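Local coordinates for cell death-related nuclease 4 (PDB 5DK5), which degrades RNA and DNA from the 3' end as a homodimeric, metal-dependent DEDDh exonuclease and takes part in apoptotic DNA degradation, at residues B[22-27]-B[116-121]; B[36-41]-B[298-303]; B[145-150]-B[212-217]. All coordinates share one frame; numbering follows the deposited sequence.

Contact 1: residues B[22-27]-B[116-121]; sequences LILDFE and FAFVCD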
loop_
_atom_site.group_PDB
_atom_site.type_symbol
_atom_site.label_atom_id
_atom_site.label_comp_id
_atom_site.label_asym_id
_atom_site.label_seq_id
_atom_site.Cartn_x
_atom_site.Cartn_y
_atom_site.Cartn_z
ATOM N N LEU B 22 -28.023 15.538 -1.987
ATOM C CA LEU B 22 -26.854 15.060 -2.712
ATOM C C LEU B 22 -26.417 13.708 -2.171
ATOM O O LEU B 22 -25.904 13.613 -1.062
ATOM C CB LEU B 22 -25.704 16.063 -2.601
ATOM C CG LEU B 22 -25.996 17.486 -3.083
ATOM C CD1 LEU B 22 -24.776 18.370 -2.880
ATOM C CD2 LEU B 22 -26.429 17.496 -4.544
ATOM N N ILE B 23 -26.625 12.660 -2.959
ATOM C CA ILE B 23 -26.212 11.325 -2.554
ATOM C C ILE B 23 -24.699 11.209 -2.720
ATOM O O ILE B 23 -24.193 11.177 -3.840
ATOM C CB ILE B 23 -26.925 10.232 -3.369
ATOM C CG1 ILE B 23 -28.432 10.255 -3.101
ATOM C CG2 ILE B 23 -26.373 8.852 -3.026
ATOM C CD1 ILE B 23 -29.206 11.235 -3.962
ATOM N N LEU B 24 -23.989 11.145 -1.598
ATOM C CA LEU B 24 -22.529 11.183 -1.591
ATOM C C LEU B 24 -21.922 9.803 -1.352
ATOM O O LEU B 24 -22.475 8.993 -0.608
ATOM C CB LEU B 24 -22.045 12.165 -0.521
ATOM C CG LEU B 24 -20.541 12.256 -0.266
ATOM C CD1 LEU B 24 -20.168 13.682 0.102
ATOM C CD2 LEU B 24 -20.110 11.304 0.843
ATOM N N ASP B 25 -20.775 9.548 -1.978
ATOM C CA ASP B 25 -20.078 8.276 -1.818
ATOM C C ASP B 25 -18.568 8.415 -1.991
ATOM O O ASP B 25 -18.094 8.937 -3.001
ATOM C CB ASP B 25 -20.603 7.248 -2.817
ATOM C CG ASP B 25 -19.943 5.894 -2.654
ATOM O OD1 ASP B 25 -18.837 5.692 -3.196
ATOM O OD2 ASP B 25 -20.533 5.029 -1.978
ATOM N N PHE B 26 -17.827 7.934 -0.998
ATOM C CA PHE B 26 -16.372 7.874 -1.067
ATOM C C PHE B 26 -15.904 6.431 -1.190
ATOM O O PHE B 26 -16.459 5.530 -0.561
ATOM C CB PHE B 26 -15.729 8.508 0.171
ATOM C CG PHE B 26 -15.844 10.005 0.231
ATOM C CD1 PHE B 26 -15.368 10.796 -0.801
ATOM C CD2 PHE B 26 -16.399 10.623 1.339
ATOM C CE1 PHE B 26 -15.460 12.173 -0.736
ATOM C CE2 PHE B 26 -16.495 11.998 1.410
ATOM C CZ PHE B 26 -16.025 12.775 0.370
ATOM N N GLU B 27 -14.891 6.221 -2.021
ATOM C CA GLU B 27 -14.139 4.973 -2.030
ATOM C C GLU B 27 -12.709 5.301 -1.637
ATOM O O GLU B 27 -12.196 6.362 -1.994
ATOM C CB GLU B 27 -14.197 4.299 -3.400
ATOM C CG GLU B 27 -15.611 3.976 -3.858
ATOM C CD GLU B 27 -16.333 3.012 -2.932
ATOM O OE1 GLU B 27 -15.668 2.129 -2.351
ATOM O OE2 GLU B 27 -17.569 3.145 -2.783
ATOM N N PHE B 116 -29.422 22.350 1.480
ATOM C CA PHE B 116 -29.242 21.023 0.911
ATOM C C PHE B 116 -28.516 20.157 1.931
ATOM O O PHE B 116 -27.844 20.675 2.823
ATOM C CB PHE B 116 -28.461 21.088 -0.403
ATOM C CG PHE B 116 -27.016 21.460 -0.231
ATOM C CD1 PHE B 116 -26.631 22.787 -0.163
ATOM C CD2 PHE B 116 -26.042 20.479 -0.137
ATOM C CE1 PHE B 116 -25.303 23.131 -0.004
ATOM C CE2 PHE B 116 -24.712 20.816 0.020
ATOM C CZ PHE B 116 -24.342 22.143 0.088
ATOM N N ALA B 117 -28.662 18.842 1.806
ATOM C CA ALA B 117 -28.015 17.908 2.724
ATOM C C ALA B 117 -27.504 16.681 1.982
ATOM O O ALA B 117 -28.082 16.262 0.977
ATOM C CB ALA B 117 -28.978 17.496 3.822
ATOM N N PHE B 118 -26.417 16.109 2.488
ATOM C CA PHE B 118 -25.837 14.917 1.889
ATOM C C PHE B 118 -26.501 13.656 2.429
ATOM O O PHE B 118 -26.876 13.593 3.599
ATOM C CB PHE B 118 -24.327 14.870 2.138
ATOM C CG PHE B 118 -23.561 15.909 1.377
ATOM C CD1 PHE B 118 -23.206 15.696 0.057
ATOM C CD2 PHE B 118 -23.204 17.104 1.977
ATOM C CE1 PHE B 118 -22.505 16.653 -0.649
ATOM C CE2 PHE B 118 -22.505 18.065 1.276
ATOM C CZ PHE B 118 -22.155 17.840 -0.039
ATOM N N VAL B 119 -26.647 12.664 1.557
ATOM C CA VAL B 119 -27.217 11.374 1.922
ATOM C C VAL B 119 -26.181 10.277 1.709
ATOM O O VAL B 119 -25.510 10.240 0.676
ATOM C CB VAL B 119 -28.476 11.059 1.094
ATOM C CG1 VAL B 119 -29.084 9.728 1.520
ATOM C CG2 VAL B 119 -29.494 12.186 1.230
ATOM N N CYS B 120 -26.053 9.393 2.693
ATOM C CA CYS B 120 -25.119 8.276 2.616
ATOM C C CYS B 120 -25.802 7.012 3.121
ATOM O O CYS B 120 -26.857 7.081 3.753
ATOM C CB CYS B 120 -23.856 8.570 3.430
ATOM S SG CYS B 120 -23.000 10.092 2.954
ATOM N N ASP B 121 -25.205 5.858 2.837
ATOM C CA ASP B 121 -25.779 4.585 3.258
ATOM C C ASP B 121 -25.295 4.192 4.653
ATOM O O ASP B 121 -25.747 3.196 5.213
ATOM C CB ASP B 121 -25.440 3.488 2.248
ATOM C CG ASP B 121 -23.962 3.164 2.206
ATOM O OD1 ASP B 121 -23.139 4.052 2.514
ATOM O OD2 ASP B 121 -23.624 2.016 1.855
HETATM O O HOH W 1 -22.498 6.539 1.083
#
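Leu22 and Ile23 pair in parallel with Phe118 and Val119, joining the central strands 20-28 and 116-120 of the nuclease sheet in a fully buried contact. Three backbone bonds hold the pair: Leu22 N to Ala117 O (3.1 Å), Val119 N to Leu22 O (2.9 Å) and Leu24 N to Val119 O (2.9 Å). Leu22 O also receives the CA-H of Phe118. Beyond Leu24 the strands part, and a water lies between Leu24 O and Asp121 N, accepting from the latter.

On the face carrying Leu22 and Phe118, the leucine branch CD1 touches two rings, 3.6 Å from Phe118 CE1 and 3.7 Å from Phe116 CD2. Leu24 reaches the same Phe118 ring from further along the strand: its CG is anti to the backbone N (chi1 175°), and its CD1 stops 3.6 Å from Phe118 CD1. Its other branch, CD2, meets Cys120 SG at 3.8 Å. Phe145 packs edge-to-face with Phe118 and extends this apolar layer. Ile23 and Val119 lie on the opposite face, where Ile23 also touches Ile198 of helix 191-207.

Where the strands diverge, strand 20-28 presents Asp25 and Glu27, both magnesium ligands; Asp194 supplies the third carboxylate. A central strand bearing the Asp-x-Glu pair beside a parallel neighbour is characteristic of the RNase H-like fold of DEDDh exonucleases.

Contact 2: residues B[36-41]-B[298-303]; sequences DYPCEV and PIHFAK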
loop_
_atom_site.group_PDB
_atom_site.type_symbol
_atom_site.label_atom_id
_atom_site.label_comp_id
_atom_site.label_asym_id
_atom_site.label_seq_id
_atom_site.Cartn_x
_atom_site.Cartn_y
_atom_site.Cartn_z
ATOM N N ASP B 36 -5.913 -1.300 10.673
ATOM C CA ASP B 36 -4.980 -0.242 11.043
ATOM C C ASP B 36 -4.383 0.332 9.766
ATOM O O ASP B 36 -3.184 0.208 9.511
ATOM C CB ASP B 36 -3.886 -0.769 11.976
ATOM C CG ASP B 36 -3.153 0.344 12.701
ATOM O OD1 ASP B 36 -3.387 1.526 12.372
ATOM O OD2 ASP B 36 -2.344 0.037 13.600
ATOM N N TYR B 37 -5.239 0.958 8.965
ATOM C CA TYR B 37 -4.879 1.403 7.629
ATOM C C TYR B 37 -5.279 2.865 7.429
ATOM O O TYR B 37 -6.407 3.241 7.741
ATOM C CB TYR B 37 -5.567 0.519 6.589
ATOM C CG TYR B 37 -4.989 0.622 5.198
ATOM C CD1 TYR B 37 -5.462 1.566 4.295
ATOM C CD2 TYR B 37 -3.979 -0.235 4.782
ATOM C CE1 TYR B 37 -4.936 1.658 3.018
ATOM C CE2 TYR B 37 -3.449 -0.150 3.513
ATOM C CZ TYR B 37 -3.931 0.796 2.634
ATOM O OH TYR B 37 -3.400 0.879 1.367
ATOM N N PRO B 38 -4.359 3.696 6.905
ATOM C CA PRO B 38 -4.651 5.118 6.698
ATOM C C PRO B 38 -5.439 5.364 5.414
ATOM O O PRO B 38 -4.885 5.845 4.426
ATOM C CB PRO B 38 -3.258 5.742 6.630
ATOM C CG PRO B 38 -2.432 4.687 5.990
ATOM C CD PRO B 38 -2.981 3.368 6.496
ATOM N N CYS B 39 -6.728 5.036 5.446
ATOM C CA CYS B 39 -7.590 5.132 4.274
ATOM C C CYS B 39 -7.570 6.522 3.645
ATOM O O CYS B 39 -7.868 7.519 4.306
ATOM C CB CYS B 39 -9.027 4.759 4.647
ATOM S SG CYS B 39 -9.219 3.081 5.283
ATOM N N GLU B 40 -7.211 6.571 2.364
ATOM C CA GLU B 40 -7.247 7.799 1.576
ATOM C C GLU B 40 -8.313 7.700 0.494
ATOM O O GLU B 40 -8.442 6.666 -0.156
ATOM C CB GLU B 40 -5.893 8.070 0.926
ATOM C CG GLU B 40 -4.755 8.276 1.897
ATOM C CD GLU B 40 -3.419 8.356 1.191
ATOM O OE1 GLU B 40 -2.870 7.292 0.834
ATOM O OE2 GLU B 40 -2.924 9.484 0.979
ATOM N N VAL B 41 -9.061 8.781 0.295
ATOM C CA VAL B 41 -10.073 8.837 -0.753
ATOM C C VAL B 41 -9.434 8.677 -2.130
ATOM O O VAL B 41 -8.446 9.344 -2.440
ATOM C CB VAL B 41 -10.852 10.167 -0.708
ATOM C CG1 VAL B 41 -11.850 10.256 -1.861
ATOM C CG2 VAL B 41 -11.570 10.318 0.621
ATOM N N PRO B 298 1.763 0.427 18.508
ATOM C CA PRO B 298 1.276 1.747 18.096
ATOM C C PRO B 298 0.101 1.675 17.123
ATOM O O PRO B 298 0.000 0.724 16.348
ATOM C CB PRO B 298 2.496 2.379 17.405
ATOM C CG PRO B 298 3.642 1.432 17.631
ATOM C CD PRO B 298 3.037 0.095 17.853
ATOM N N ILE B 299 -0.770 2.678 17.172
ATOM C CA ILE B 299 -1.856 2.808 16.206
ATOM C C ILE B 299 -1.319 3.493 14.955
ATOM O O ILE B 299 -1.131 4.710 14.939
ATOM C CB ILE B 299 -3.039 3.621 16.770
ATOM C CG1 ILE B 299 -3.432 3.122 18.166
ATOM C CG2 ILE B 299 -4.226 3.559 15.823
ATOM C CD1 ILE B 299 -3.948 1.697 18.200
ATOM N N HIS B 300 -1.076 2.713 13.909
ATOM C CA HIS B 300 -0.415 3.222 12.710
ATOM C C HIS B 300 -1.173 4.381 12.061
ATOM O O HIS B 300 -0.580 5.412 11.744
ATOM C CB HIS B 300 -0.224 2.097 11.688
ATOM C CG HIS B 300 0.200 2.574 10.335
ATOM N ND1 HIS B 300 1.402 3.211 10.110
ATOM C CD2 HIS B 300 -0.420 2.510 9.132
ATOM C CE1 HIS B 300 1.504 3.515 8.829
ATOM N NE2 HIS B 300 0.413 3.101 8.214
ATOM N N PHE B 301 -2.479 4.216 11.869
ATOM C CA PHE B 301 -3.261 5.215 11.144
ATOM C C PHE B 301 -3.365 6.516 11.935
ATOM O O PHE B 301 -3.520 7.590 11.358
ATOM C CB PHE B 301 -4.659 4.677 10.810
ATOM C CG PHE B 301 -5.650 4.775 11.943
ATOM C CD1 PHE B 301 -6.365 5.943 12.161
ATOM C CD2 PHE B 301 -5.886 3.690 12.769
ATOM C CE1 PHE B 301 -7.279 6.032 13.194
ATOM C CE2 PHE B 301 -6.802 3.773 13.802
ATOM C CZ PHE B 301 -7.499 4.946 14.014
ATOM N N ALA B 302 -3.289 6.415 13.257
ATOM C CA ALA B 302 -3.291 7.600 14.105
ATOM C C ALA B 302 -1.934 8.289 14.028
ATOM O O ALA B 302 -1.846 9.514 13.925
ATOM C CB ALA B 302 -3.623 7.231 15.539
ATOM N N LYS B 303 -0.877 7.483 14.062
ATOM C CA LYS B 303 0.489 7.991 14.062
ATOM C C LYS B 303 0.819 8.732 12.770
ATOM O O LYS B 303 1.405 9.811 12.796
ATOM C CB LYS B 303 1.479 6.843 14.262
ATOM C CG LYS B 303 2.841 7.270 14.785
ATOM C CD LYS B 303 2.763 7.665 16.249
ATOM C CE LYS B 303 4.142 7.873 16.848
ATOM N NZ LYS B 303 4.068 8.179 18.303
#
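With CG anti to the backbone N (chi1 -163°), Asp36 extends its carboxylate to the start of helix 300-305, while His300, its CG likewise anti to the backbone N (chi1 169°), sends its side chain obliquely across those of Asp36 and Pro38. The carboxylate grips two successive backbone N-H groups. OD1 takes Phe301 N at 2.9 Å, nearly along its C-O axis, and OD2 takes His300 N at 3.0 Å on its syn lone pair. Asp36 OD1 also lies at the edge of the Phe301 ring, 3.3 Å from CD2, and this ring meets that of Phe246 edge-to-face. The loop 36-41, between strands 20-28 and 41-50 of the exonuclease domain, is thereby tied to the C-terminal helix by an aspartate binding the first turn of the helix from far away in sequence; Ile299 holds the N-cap position. Arg236 NE forms a salt bridge with OD2, and both this charge and the helix end would probably favour an ionised carboxylate. An alanine in place of Asp36 would probably leave the N-H groups of His300 and Phe301 without these acceptors and Arg236 without this countercharge.

Pro38, centre of an inverse gamma turn closed by Cys39 N to Tyr37 O (2.9 Å), sets its CD 3.8 Å from His300 CD2. The His300 ring and the Asp36 carboxylate are turned 62° against each other, the ring's NE2 hydrogen-bonded to Thr73 and its ND1 to Asp90, both of the second subunit.

Contact 3: residues B[145-150]-B[212-217]; sequences FRQYIN and VTVNEL. With IPA (isopropyl alcohol), chain L.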
loop_
_atom_site.group_PDB
_atom_site.type_symbol
_atom_site.label_atom_id
_atom_site.label_comp_id
_atom_site.label_asym_id
_atom_site.label_seq_id
_atom_site.Cartn_x
_atom_site.Cartn_y
_atom_site.Cartn_z
ATOM N N PHE B 145 -20.640 18.754 6.077
ATOM C CA PHE B 145 -20.233 17.374 6.338
ATOM C C PHE B 145 -20.452 16.993 7.806
ATOM O O PHE B 145 -20.271 15.834 8.183
ATOM C CB PHE B 145 -18.758 17.153 5.973
ATOM C CG PHE B 145 -18.500 16.917 4.501
ATOM C CD1 PHE B 145 -19.533 16.863 3.577
ATOM C CD2 PHE B 145 -17.204 16.727 4.049
ATOM C CE1 PHE B 145 -19.274 16.635 2.234
ATOM C CE2 PHE B 145 -16.940 16.499 2.710
ATOM C CZ PHE B 145 -17.974 16.452 1.802
ATOM N N ARG B 146 -20.834 17.965 8.631
ATOM C CA ARG B 146 -21.057 17.721 10.053
ATOM C C ARG B 146 -22.550 17.576 10.363
ATOM O O ARG B 146 -22.949 17.442 11.521
ATOM C CB ARG B 146 -20.434 18.841 10.887
ATOM C CG ARG B 146 -18.909 18.814 10.873
ATOM C CD ARG B 146 -18.300 19.828 11.825
ATOM N NE ARG B 146 -18.765 19.645 13.196
ATOM C CZ ARG B 146 -18.236 20.251 14.254
ATOM N NH1 ARG B 146 -17.211 21.081 14.107
ATOM N NH2 ARG B 146 -18.729 20.023 15.464
ATOM N N GLN B 147 -23.366 17.614 9.315
ATOM C CA GLN B 147 -24.759 17.202 9.400
ATOM C C GLN B 147 -25.110 16.481 8.106
ATOM O O GLN B 147 -24.713 16.911 7.024
ATOM C CB GLN B 147 -25.688 18.397 9.632
ATOM C CG GLN B 147 -25.689 19.439 8.515
ATOM C CD GLN B 147 -26.847 20.415 8.624
ATOM O OE1 GLN B 147 -27.456 20.784 7.619
ATOM N NE2 GLN B 147 -27.157 20.839 9.845
ATOM N N TYR B 148 -25.833 15.374 8.215
ATOM C CA TYR B 148 -26.146 14.576 7.037
ATOM C C TYR B 148 -27.257 13.574 7.311
ATOM O O TYR B 148 -27.751 13.466 8.433
ATOM C CB TYR B 148 -24.896 13.843 6.546
ATOM C CG TYR B 148 -24.307 12.896 7.563
ATOM C CD1 TYR B 148 -23.354 13.330 8.476
ATOM C CD2 TYR B 148 -24.698 11.566 7.607
ATOM C CE1 TYR B 148 -22.812 12.466 9.406
ATOM C CE2 TYR B 148 -24.162 10.693 8.532
ATOM C CZ TYR B 148 -23.219 11.149 9.429
ATOM O OH TYR B 148 -22.680 10.288 10.356
ATOM N N ILE B 149 -27.636 12.846 6.266
ATOM C CA ILE B 149 -28.712 11.870 6.340
ATOM C C ILE B 149 -28.173 10.453 6.207
ATOM O O ILE B 149 -27.724 10.046 5.136
ATOM C CB ILE B 149 -29.766 12.121 5.243
ATOM C CG1 ILE B 149 -30.283 13.562 5.344
ATOM C CG2 ILE B 149 -30.903 11.102 5.354
ATOM C CD1 ILE B 149 -31.380 13.920 4.363
ATOM N N ASN B 150 -28.213 9.710 7.307
ATOM C CA ASN B 150 -27.890 8.290 7.287
ATOM C C ASN B 150 -29.117 7.521 6.817
ATOM O O ASN B 150 -30.056 7.304 7.583
ATOM C CB ASN B 150 -27.442 7.820 8.670
ATOM C CG ASN B 150 -26.889 6.408 8.661
ATOM O OD1 ASN B 150 -27.288 5.570 7.852
ATOM N ND2 ASN B 150 -25.961 6.136 9.568
ATOM N N VAL B 212 -37.629 11.563 5.315
ATOM C CA VAL B 212 -36.182 11.701 5.207
ATOM C C VAL B 212 -35.702 13.072 5.679
ATOM O O VAL B 212 -36.154 14.106 5.186
ATOM C CB VAL B 212 -35.718 11.468 3.753
ATOM C CG1 VAL B 212 -34.202 11.539 3.648
ATOM C CG2 VAL B 212 -36.223 10.121 3.251
ATOM N N THR B 213 -34.787 13.064 6.645
ATOM C CA THR B 213 -34.216 14.288 7.200
ATOM C C THR B 213 -32.837 14.000 7.786
ATOM O O THR B 213 -32.464 12.842 7.963
ATOM C CB THR B 213 -35.108 14.885 8.309
ATOM O OG1 THR B 213 -36.489 14.695 7.981
ATOM C CG2 THR B 213 -34.832 16.371 8.491
ATOM N N VAL B 214 -32.082 15.056 8.080
ATOM C CA VAL B 214 -30.836 14.930 8.833
ATOM C C VAL B 214 -31.097 14.202 10.152
ATOM O O VAL B 214 -31.883 14.668 10.977
ATOM C CB VAL B 214 -30.207 16.315 9.116
ATOM C CG1 VAL B 214 -29.061 16.212 10.126
ATOM C CG2 VAL B 214 -29.723 16.958 7.817
ATOM N N ASN B 215 -30.438 13.060 10.337
ATOM C CA ASN B 215 -30.611 12.250 11.541
ATOM C C ASN B 215 -29.298 12.003 12.284
ATOM O O ASN B 215 -29.288 11.375 13.344
ATOM C CB ASN B 215 -31.265 10.912 11.186
ATOM C CG ASN B 215 -30.538 10.181 10.074
ATOM O OD1 ASN B 215 -29.460 10.588 9.642
ATOM N ND2 ASN B 215 -31.127 9.086 9.609
ATOM N N GLU B 216 -28.196 12.496 11.726
ATOM C CA GLU B 216 -26.890 12.380 12.369
ATOM C C GLU B 216 -26.109 13.686 12.272
ATOM O O GLU B 216 -26.110 14.350 11.234
ATOM C CB GLU B 216 -26.082 11.236 11.749
ATOM C CG GLU B 216 -26.601 9.851 12.118
ATOM C CD GLU B 216 -25.635 8.737 11.753
ATOM O OE1 GLU B 216 -24.567 9.030 11.176
ATOM O OE2 GLU B 216 -25.945 7.563 12.046
ATOM N N LEU B 217 -25.455 14.042 13.375
ATOM C CA LEU B 217 -24.637 15.245 13.458
ATOM C C LEU B 217 -23.252 14.890 13.984
ATOM O O LEU B 217 -23.095 13.917 14.720
ATOM C CB LEU B 217 -25.285 16.285 14.373
ATOM C CG LEU B 217 -26.767 16.596 14.160
ATOM C CD1 LEU B 217 -27.311 17.360 15.354
ATOM C CD2 LEU B 217 -26.976 17.386 12.881
HETATM C C1 IPA L . -25.941 2.133 10.509
HETATM C C2 IPA L . -24.687 2.408 9.711
HETATM C C3 IPA L . -23.745 1.227 9.809
HETATM O O2 IPA L . -24.052 3.547 10.239
#
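A classic beta bulge marks the antiparallel pairing of strands 147-150 and 216-219, with Asn215 and Glu216 together facing Tyr148. Tyr148 N donates to Glu216 O at 3.2 Å, whereas Tyr148 O receives only weak bonds from the N atoms of Asn215 and Glu216. Gln147 and Leu217 form the adjoining non-hydrogen-bonded pair, where Leu217 CD2 packs 3.6 Å from Gln147 CB.

The Asn215 side chain continues the pairing past the bulge. Its CG sits between the backbone N and the carbonyl carbon (chi1 53°), and the amide makes two bonds to the backbone of Asn150: OD1 accepts Asn150 N in plane on a lone pair (2.8 Å), and ND2 donates nearly straight to Asn150 O (2.9 Å, 170° at the hydrogen). Next to these bonds, the side chain of Ile149 meets that of Val212 at about a right angle, Ile149 CG2 lying 3.7 Å from Val212 CG1.

On the face carrying Tyr148 and Glu216, Glu216 CB lies over the phenol ring in a CH-pi contact, and the chain extends past the ring until OE1 accepts from Tyr148 OH. At 2.4 Å between Tyr148 OH and Glu216 OE1, that bond is shorter than expected and its exact geometry doubtful. Asn150 ND2 approaches OE2 from above the carboxylate plane (2.9 Å) and also donates to the isopropanol O2, while its OD1 caps the following helix at Lys153 N. The Asn150 amide, with a long, weak ion pair to Arg123, would probably favour a negative charge on the buried Glu216.

How the contacts relate
Contacts 1 and 3 are successive steps across one sheet, their centres 10 Å apart: strands 116-120 and 147-150 are neighbours, with probable hydrogen bonds from Ile149 N to Phe118 O (2.9 Å) and from Cys120 N to Ile149 O (3.0 Å). Contact 2 lies farther out, its centre 23 Å from that of contact 1 and 26 Å from that of contact 3, but Val41 CG1 touches Phe26 CD1 at 3.7 Å. Contact 1 carries two magnesium ligands; the Asn150 side chain of contact 3 is about 11 Å from magnesium. At its other end, contact 3 brings the Arg146 side chain within about 4 Å of zinc. Contact 2 borders the second subunit.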